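Local coordinates for protein Alpha/beta hydrolase (PDB 6KMO) that probably hydrolyses ester bonds, as an esterase or lipase of the alpha/beta-hydrolase fold, at residues N303-D308 and S316-V321; Q33-V38 and L312-Q317; H118-R123 and V323-A328. The protein carries 2 engineered substitutions. One frame throughout, in Å; residues are numbered along the deposited sequence.

In the fold
The three contacts tie the end of the chain to the rest of an alpha/beta-hydrolase fold. Interaction 1 sets the turn at 303-308 against the start of helix 319-335; interaction 2 packs helix 30-41 on the loop at 312-317; interaction 3 joins helix 319-335 to helix 115-129. Interactions 1 and 2 are neighbours, centres about 8 Å apart, and share S316 and Q317. I306 CD1 meets F35 CE2 at 3.8 Å. Interaction 3 lies about 11 Å from interaction 1 and 16 Å from interaction 2, centre to centre, yet R120 NH1 probably hydrogen-bonds N313 OD1 at 2.8 Å. H307, within segment 303-308, probably belongs to the active site with S180 and D277.

Interaction 1 of 3, residues N303-D308 and S316-V321; sequences NGMIHD and SQEPTV
M305 and T320 reach toward each other tip to tip, and this apolar meeting carries the contact. CG of M305 lies 3.6 Å from T320 CG2, and its CE reaches T320 CB at 3.7 Å. The methionine chain bends at both chi2 (-59°) and chi3, which brings CE near T320 OG1 and E318 as well as T320 CB; an unbranched, flexible thioether suits such a fit. M305 SD also approaches V321 CG2 at 4.3 Å, while CE rests 3.9 Å from E318 OE2, the carboxylate whose hydrogen-bond partner is T29 OG1. E318 occupies the N-cap position, and P319 begins the helix.

The polar link is indirect. One water donates to N303 O (2.7 Å) and also pairs with T320 OG1 (2.7 Å), so threonine offers a methyl to the methionine and a hydroxyl to the water. G304 makes the corner with a positive phi of 80°, a conformation easy for a residue without a side chain.

Just beyond, H307 ND1 bonds D277 OD2 and the ring touches S180, consistent with a Ser-His-Asp catalytic triad. The contact thus joins the histidine loop to the C-terminal helix of the alpha/beta-hydrolase fold.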
loop_
_atom_site.group_PDB
_atom_site.type_symbol
_atom_site.label_atom_id
_atom_site.label_comp_id
_atom_site.label_asym_id
_atom_site.label_seq_id
_atom_site.Cartn_x
_atom_site.Cartn_y
_atom_site.Cartn_z
ATOM N N ASN A 303 -2.111 8.037 -0.392
ATOM C CA ASN A 303 -2.719 9.333 -0.647
ATOM C C ASN A 303 -2.847 10.181 0.621
ATOM O O ASN A 303 -2.921 9.685 1.746
ATOM C CB ASN A 303 -4.079 9.169 -1.320
ATOM C CG ASN A 303 -3.994 9.104 -2.818
ATOM O OD1 ASN A 303 -2.911 9.059 -3.412
ATOM N ND2 ASN A 303 -5.151 9.120 -3.463
ATOM N N GLY A 304 -2.819 11.498 0.417
ATOM C CA GLY A 304 -3.010 12.439 1.485
ATOM C C GLY A 304 -1.784 12.677 2.331
ATOM O O GLY A 304 -1.859 13.451 3.295
ATOM N N MET A 305 -0.666 12.034 2.007
ATOM C CA MET A 305 0.529 12.064 2.837
ATOM C C MET A 305 1.561 13.042 2.288
ATOM O O MET A 305 1.667 13.269 1.077
ATOM C CB MET A 305 1.180 10.670 2.920
ATOM C CG MET A 305 0.393 9.610 3.664
ATOM S SD MET A 305 0.008 10.025 5.447
ATOM C CE MET A 305 -1.752 10.585 5.270
ATOM N N ILE A 306 2.343 13.593 3.206
ATOM C CA ILE A 306 3.530 14.347 2.875
ATOM C C ILE A 306 4.767 13.461 2.965
ATOM O O ILE A 306 4.744 12.366 3.525
ATOM C CB ILE A 306 3.703 15.577 3.806
ATOM C CG1 ILE A 306 3.696 15.152 5.270
ATOM C CG2 ILE A 306 2.650 16.625 3.506
ATOM C CD1 ILE A 306 4.138 16.234 6.214
ATOM N N HIS A 307 5.872 13.964 2.428
ATOM C CA HIS A 307 7.177 13.357 2.631
ATOM C C HIS A 307 7.398 13.022 4.103
ATOM O O HIS A 307 7.072 13.800 4.996
ATOM C CB HIS A 307 8.259 14.333 2.158
ATOM C CG HIS A 307 9.629 13.754 2.207
ATOM N ND1 HIS A 307 10.052 12.784 1.333
ATOM C CD2 HIS A 307 10.645 13.951 3.084
ATOM C CE1 HIS A 307 11.293 12.430 1.651
ATOM N NE2 HIS A 307 11.672 13.129 2.704
ATOM N N ASP A 308 8.000 11.857 4.361
ATOM C CA ASP A 308 8.372 11.456 5.719
ATOM C C ASP A 308 7.151 11.240 6.613
ATOM O O ASP A 308 7.255 11.280 7.841
ATOM C CB ASP A 308 9.367 12.429 6.368
ATOM C CG ASP A 308 10.809 11.994 6.213
ATOM O OD1 ASP A 308 11.113 10.780 6.066
ATOM O OD2 ASP A 308 11.676 12.901 6.299
ATOM N N SER A 316 2.578 9.943 14.038
ATOM C CA SER A 316 2.649 8.517 14.310
ATOM C C SER A 316 1.312 7.902 14.658
ATOM O O SER A 316 1.210 6.671 14.668
ATOM C CB SER A 316 3.657 8.239 15.437
ATOM O OG SER A 316 3.168 8.701 16.674
ATOM N N GLN A 317 0.285 8.701 14.919
ATOM C CA GLN A 317 -1.062 8.182 15.123
ATOM C C GLN A 317 -1.966 8.445 13.928
ATOM O O GLN A 317 -3.167 8.147 13.976
ATOM C CB GLN A 317 -1.665 8.735 16.415
ATOM C CG GLN A 317 -1.062 8.083 17.668
ATOM C CD GLN A 317 -1.326 6.586 17.730
ATOM O OE1 GLN A 317 -2.458 6.128 17.524
ATOM N NE2 GLN A 317 -0.281 5.815 17.976
ATOM N N GLU A 318 -1.418 8.957 12.837
ATOM C CA GLU A 318 -2.215 9.126 11.631
ATOM C C GLU A 318 -2.610 7.748 11.103
ATOM O O GLU A 318 -1.755 6.867 10.989
ATOM C CB GLU A 318 -1.393 9.880 10.587
ATOM C CG GLU A 318 -2.097 10.146 9.259
ATOM C CD GLU A 318 -3.224 11.169 9.346
ATOM O OE1 GLU A 318 -3.293 11.913 10.351
ATOM O OE2 GLU A 318 -4.046 11.233 8.406
ATOM N N PRO A 319 -3.887 7.507 10.782
ATOM C CA PRO A 319 -4.274 6.149 10.383
ATOM C C PRO A 319 -3.448 5.596 9.244
ATOM O O PRO A 319 -3.017 4.437 9.309
ATOM C CB PRO A 319 -5.753 6.299 10.014
ATOM C CG PRO A 319 -6.214 7.393 10.966
ATOM C CD PRO A 319 -5.062 8.370 11.007
ATOM N N THR A 320 -3.197 6.405 8.210
ATOM C CA THR A 320 -2.429 5.938 7.062
ATOM C C THR A 320 -1.021 5.530 7.463
ATOM O O THR A 320 -0.465 4.589 6.891
ATOM C CB THR A 320 -2.363 7.037 6.004
ATOM O OG1 THR A 320 -3.662 7.269 5.470
ATOM C CG2 THR A 320 -1.426 6.688 4.847
ATOM N N VAL A 321 -0.400 6.263 8.382
ATOM C CA VAL A 321 0.957 5.938 8.817
ATOM C C VAL A 321 0.989 4.556 9.446
ATOM O O VAL A 321 1.826 3.712 9.105
ATOM C CB VAL A 321 1.488 7.018 9.780
ATOM C CG1 VAL A 321 2.777 6.556 10.465
ATOM C CG2 VAL A 321 1.696 8.336 9.028
HETATM O O HOH W 1 -4.211 7.515 2.792
#

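Interaction 2 of 3, residues Q33-V38 and L312-Q317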
loop_
_atom_site.group_PDB
_atom_site.type_symbol
_atom_site.label_atom_id
_atom_site.label_comp_id
_atom_site.label_asym_id
_atom_site.label_seq_id
_atom_site.Cartn_x
_atom_site.Cartn_y
_atom_site.Cartn_z
ATOM N N GLN A 33 -2.899 17.907 7.392
ATOM C CA GLN A 33 -3.132 19.343 7.297
ATOM C C GLN A 33 -2.950 20.018 8.650
ATOM O O GLN A 33 -2.357 21.099 8.727
ATOM C CB GLN A 33 -4.524 19.613 6.742
ATOM C CG GLN A 33 -4.756 21.092 6.479
ATOM C CD GLN A 33 -3.891 21.624 5.368
ATOM O OE1 GLN A 33 -3.991 21.178 4.228
ATOM N NE2 GLN A 33 -3.028 22.569 5.691
ATOM N N ALA A 34 -3.417 19.389 9.726
ATOM C CA ALA A 34 -3.233 19.964 11.058
ATOM C C ALA A 34 -1.754 20.112 11.375
ATOM O O ALA A 34 -1.319 21.137 11.924
ATOM C CB ALA A 34 -3.929 19.098 12.106
ATOM N N PHE A 35 -0.955 19.103 11.030
ATOM C CA PHE A 35 0.482 19.174 11.244
ATOM C C PHE A 35 1.097 20.288 10.416
ATOM O O PHE A 35 1.906 21.074 10.917
ATOM C CB PHE A 35 1.117 17.822 10.888
ATOM C CG PHE A 35 2.610 17.860 10.824
ATOM C CD1 PHE A 35 3.364 17.801 11.977
ATOM C CD2 PHE A 35 3.268 17.982 9.613
ATOM C CE1 PHE A 35 4.747 17.850 11.920
ATOM C CE2 PHE A 35 4.647 18.039 9.566
ATOM C CZ PHE A 35 5.381 17.966 10.721
ATOM N N LEU A 36 0.735 20.373 9.135
ATOM C CA LEU A 36 1.271 21.437 8.294
ATOM C C LEU A 36 0.902 22.809 8.838
ATOM O O LEU A 36 1.699 23.749 8.744
ATOM C CB LEU A 36 0.793 21.283 6.854
ATOM C CG LEU A 36 1.371 20.080 6.098
ATOM C CD1 LEU A 36 0.732 19.974 4.743
ATOM C CD2 LEU A 36 2.883 20.172 5.965
ATOM N N ASN A 37 -0.302 22.957 9.386
ATOM C CA ASN A 37 -0.699 24.272 9.882
ATOM C C ASN A 37 0.157 24.679 11.075
ATOM O O ASN A 37 0.543 25.851 11.194
ATOM C CB ASN A 37 -2.186 24.283 10.213
ATOM C CG ASN A 37 -3.064 24.242 8.975
ATOM O OD1 ASN A 37 -2.618 24.473 7.859
ATOM N ND2 ASN A 37 -4.341 23.957 9.183
ATOM N N VAL A 38 0.497 23.735 11.948
ATOM C CA VAL A 38 1.416 24.035 13.047
ATOM C C VAL A 38 2.790 24.392 12.493
ATOM O O VAL A 38 3.392 25.409 12.858
ATOM C CB VAL A 38 1.491 22.849 14.027
ATOM C CG1 VAL A 38 2.614 23.068 15.054
ATOM C CG2 VAL A 38 0.147 22.650 14.717
ATOM N N LEU A 312 7.854 11.180 10.840
ATOM C CA LEU A 312 7.586 12.301 11.739
ATOM C C LEU A 312 6.736 11.855 12.914
ATOM O O LEU A 312 5.597 11.413 12.753
ATOM C CB LEU A 312 6.903 13.428 10.959
ATOM C CG LEU A 312 7.791 14.061 9.891
ATOM C CD1 LEU A 312 6.998 14.939 8.914
ATOM C CD2 LEU A 312 8.953 14.857 10.495
ATOM N N ASN A 313 7.283 11.975 14.121
ATOM C CA ASN A 313 6.564 11.456 15.271
ATOM C C ASN A 313 5.236 12.152 15.529
ATOM O O ASN A 313 4.317 11.463 15.992
ATOM C CB ASN A 313 7.488 11.432 16.490
ATOM C CG ASN A 313 8.565 10.386 16.362
ATOM O OD1 ASN A 313 8.438 9.442 15.583
ATOM N ND2 ASN A 313 9.642 10.549 17.094
ATOM N N PRO A 314 5.050 13.440 15.230
ATOM C CA PRO A 314 3.701 14.021 15.381
ATOM C C PRO A 314 2.653 13.367 14.496
ATOM O O PRO A 314 1.452 13.554 14.749
ATOM C CB PRO A 314 3.910 15.498 15.041
ATOM C CG PRO A 314 5.352 15.739 15.440
ATOM C CD PRO A 314 6.073 14.474 15.012
ATOM N N LEU A 315 3.058 12.599 13.478
ATOM C CA LEU A 315 2.118 11.893 12.612
ATOM C C LEU A 315 2.006 10.405 12.931
ATOM O O LEU A 315 1.352 9.667 12.184
ATOM C CB LEU A 315 2.510 12.082 11.144
ATOM C CG LEU A 315 2.378 13.513 10.620
ATOM C CD1 LEU A 315 2.899 13.574 9.205
ATOM C CD2 LEU A 315 0.936 13.985 10.683
ATOM N N SER A 316 2.578 9.943 14.038
ATOM C CA SER A 316 2.649 8.517 14.310
ATOM C C SER A 316 1.312 7.902 14.658
ATOM O O SER A 316 1.210 6.671 14.668
ATOM C CB SER A 316 3.657 8.239 15.437
ATOM O OG SER A 316 3.168 8.701 16.674
ATOM N N GLN A 317 0.285 8.701 14.919
ATOM C CA GLN A 317 -1.062 8.182 15.123
ATOM C C GLN A 317 -1.966 8.445 13.928
ATOM O O GLN A 317 -3.167 8.147 13.976
ATOM C CB GLN A 317 -1.665 8.735 16.415
ATOM C CG GLN A 317 -1.062 8.083 17.668
ATOM C CD GLN A 317 -1.326 6.586 17.730
ATOM O OE1 GLN A 317 -2.458 6.128 17.524
ATOM N NE2 GLN A 317 -0.281 5.815 17.976
#
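A helical turn of 30-41 faces the short 3-10 segment 313-315, and the two backbones come nearest at F35 and P314, with their CA atoms 7.4 Å apart. The 3-10 turn, with its L315 N to L312 O bond (2.9 Å), presents L312, P314 and L315 to the helix.

F35 is the side chain they receive. Its CG stands anti to the backbone N (chi1 169°), which carries the ring out from the helix to the loop. The far end of the ring meets L312: CZ is 3.9 Å from L312 CD1, and the two side chains cross at about a right angle. Along one flank, CD1 lies 3.9 Å from P314 CB; here the side chains cross obliquely. L315 meets the root of the side chain, with CD2 3.8 Å from F35 CB. L312 CD1, P314 CB and L315 CD2 all lie to the same side of the ring plane.

Helix 30-41 belongs to the N-terminal region, which in hormone-sensitive-lipase-like hydrolases commonly contributes to the cap above the catalytic domain. That role is plausible here, because F35 and L312 both touch F228, in the region between strands 203-207 and 269-274 where this fold usually carries cap insertions. A broad, flat ring can meet three side chains spread along its length, from CB to CZ, and proline, whose ring restricts phi to the value a 3-10 turn needs (here -61°), offers its ring carbons at the more exposed margin.

I306 of strand 305-306 also touches F35, L36 and L312. On the helix's own surface, Q33 NE2 donates to N37 OD1 at 2.9 Å (N-H...O angle 147°), one turn on, with the donor above the asparagine carbonyl plane.

Interaction 3 of 3, residues H118-R123 and V323-A328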
loop_
_atom_site.group_PDB
_atom_site.type_symbol
_atom_site.label_atom_id
_atom_site.label_comp_id
_atom_site.label_asym_id
_atom_site.label_seq_id
_atom_site.Cartn_x
_atom_site.Cartn_y
_atom_site.Cartn_z
ATOM N N HIS A 118 15.011 8.579 14.324
ATOM C CA HIS A 118 14.369 7.519 13.553
ATOM C C HIS A 118 13.922 6.335 14.394
ATOM O O HIS A 118 13.355 5.378 13.845
ATOM C CB HIS A 118 15.320 7.029 12.451
ATOM C CG HIS A 118 15.410 7.983 11.296
ATOM N ND1 HIS A 118 15.905 9.262 11.426
ATOM C CD2 HIS A 118 15.034 7.855 10.002
ATOM C CE1 HIS A 118 15.829 9.878 10.260
ATOM N NE2 HIS A 118 15.303 9.042 9.380
ATOM N N GLU A 119 14.097 6.392 15.721
ATOM C CA GLU A 119 13.884 5.210 16.549
ATOM C C GLU A 119 12.442 4.713 16.513
ATOM O O GLU A 119 12.198 3.504 16.437
ATOM C CB GLU A 119 14.340 5.468 17.990
ATOM C CG GLU A 119 14.153 4.241 18.852
ATOM C CD GLU A 119 14.828 4.325 20.193
ATOM O OE1 GLU A 119 15.242 5.442 20.583
ATOM O OE2 GLU A 119 14.967 3.261 20.838
ATOM N N ARG A 120 11.462 5.613 16.566
ATOM C CA ARG A 120 10.079 5.153 16.581
ATOM C C ARG A 120 9.743 4.416 15.286
ATOM O O ARG A 120 9.139 3.331 15.308
ATOM C CB ARG A 120 9.140 6.329 16.821
ATOM C CG ARG A 120 7.736 5.897 17.230
ATOM C CD ARG A 120 6.679 6.581 16.394
ATOM N NE ARG A 120 6.523 5.946 15.084
ATOM C CZ ARG A 120 6.647 6.551 13.908
ATOM N NH1 ARG A 120 7.014 7.816 13.783
ATOM N NH2 ARG A 120 6.391 5.840 12.825
ATOM N N LEU A 121 10.134 4.998 14.152
ATOM C CA LEU A 121 9.939 4.360 12.856
ATOM C C LEU A 121 10.623 3.004 12.803
ATOM O O LEU A 121 10.037 2.022 12.341
ATOM C CB LEU A 121 10.481 5.278 11.756
ATOM C CG LEU A 121 10.632 4.692 10.351
ATOM C CD1 LEU A 121 9.306 4.153 9.803
ATOM C CD2 LEU A 121 11.208 5.748 9.400
ATOM N N ILE A 122 11.881 2.936 13.246
ATOM C CA ILE A 122 12.602 1.668 13.207
ATOM C C ILE A 122 11.889 0.630 14.057
ATOM O O ILE A 122 11.705 -0.515 13.637
ATOM C CB ILE A 122 14.063 1.860 13.644
ATOM C CG1 ILE A 122 14.800 2.748 12.649
ATOM C CG2 ILE A 122 14.746 0.513 13.766
ATOM C CD1 ILE A 122 16.081 3.318 13.192
ATOM N N ARG A 123 11.499 1.008 15.271
ATOM C CA ARG A 123 10.793 0.066 16.131
ATOM C C ARG A 123 9.492 -0.402 15.491
ATOM O O ARG A 123 9.138 -1.586 15.587
ATOM C CB ARG A 123 10.521 0.694 17.503
ATOM C CG ARG A 123 11.756 0.849 18.386
ATOM C CD ARG A 123 11.370 1.530 19.679
ATOM N NE ARG A 123 12.473 1.671 20.620
ATOM C CZ ARG A 123 12.408 1.372 21.919
ATOM N NH1 ARG A 123 11.314 0.850 22.450
ATOM N NH2 ARG A 123 13.476 1.582 22.675
ATOM N N VAL A 323 -1.018 2.064 9.136
ATOM C CA VAL A 323 -1.256 1.013 8.157
ATOM C C VAL A 323 -0.063 0.874 7.219
ATOM O O VAL A 323 0.392 -0.240 6.956
ATOM C CB VAL A 323 -2.578 1.269 7.410
ATOM C CG1 VAL A 323 -2.713 0.349 6.186
ATOM C CG2 VAL A 323 -3.740 1.082 8.374
ATOM N N ALA A 324 0.474 1.990 6.721
ATOM C CA ALA A 324 1.593 1.909 5.787
ATOM C C ALA A 324 2.777 1.162 6.393
ATOM O O ALA A 324 3.446 0.370 5.707
ATOM C CB ALA A 324 2.035 3.307 5.361
ATOM N N LEU A 325 3.088 1.422 7.659
ATOM C CA LEU A 325 4.251 0.786 8.265
ATOM C C LEU A 325 3.975 -0.678 8.575
ATOM O O LEU A 325 4.857 -1.527 8.406
ATOM C CB LEU A 325 4.705 1.567 9.496
ATOM C CG LEU A 325 5.177 2.989 9.159
ATOM C CD1 LEU A 325 5.570 3.731 10.439
ATOM C CD2 LEU A 325 6.341 3.003 8.170
ATOM N N GLU A 326 2.753 -1.003 9.004
ATOM C CA GLU A 326 2.370 -2.409 9.137
ATOM C C GLU A 326 2.526 -3.142 7.808
ATOM O O GLU A 326 3.024 -4.270 7.765
ATOM C CB GLU A 326 0.930 -2.542 9.656
ATOM C CG GLU A 326 0.488 -3.981 9.889
ATOM C CD GLU A 326 1.205 -4.641 11.058
ATOM O OE1 GLU A 326 1.657 -3.928 11.976
ATOM O OE2 GLU A 326 1.291 -5.888 11.074
ATOM N N GLN A 327 2.117 -2.501 6.714
ATOM C CA GLN A 327 2.154 -3.122 5.396
ATOM C C GLN A 327 3.578 -3.276 4.882
ATOM O O GLN A 327 3.901 -4.280 4.223
ATOM C CB GLN A 327 1.286 -2.294 4.441
ATOM C CG GLN A 327 -0.202 -2.384 4.750
ATOM C CD GLN A 327 -1.069 -1.628 3.779
ATOM O OE1 GLN A 327 -0.686 -0.586 3.255
ATOM N NE2 GLN A 327 -2.270 -2.141 3.545
ATOM N N ALA A 328 4.445 -2.299 5.153
ATOM C CA ALA A 328 5.856 -2.474 4.823
ATOM C C ALA A 328 6.445 -3.641 5.596
ATOM O O ALA A 328 7.186 -4.460 5.035
ATOM C CB ALA A 328 6.631 -1.189 5.112
#
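The guanidinium of R120 meets L325 at its edge: L325 CD1 lies near the guanidinium plane, 3.3 Å from NH2, and the two side chains cross at about a right angle. The same group also has polar partners: NH2 forms a salt bridge with D124 and a hydrogen bond to G310 O, and NH1 bonds N313 OD1. Several acceptors fix the buried group's rotation, and bends at chi2 and chi3 bring it toward them. The second flat group, R123, grips E119 side-on: NE (3.0 Å) and NH2 (2.9 Å) both reach E119 OE2, nearly in the guanidinium plane but some 40° above the carboxylate plane. Arginine and glutamate four residues apart suit such a bridge along one helix.

The apolar half of the contact belongs to L121, whose CD1 packs on L325 CD2 at 3.6 Å and on L325 CD1 at 3.8 Å. The forked end of L325 can therefore serve an arginine edge and a leucine methyl at once.

Helices 115-129 and 319-335 pack here against one side of the central sheet. L121 touches F104 of strand 99-105, A324 O accepts from Q272 of strand 269-274, and Q327 bonds Y302 of strand 297-302 and also Q327 of the second subunit.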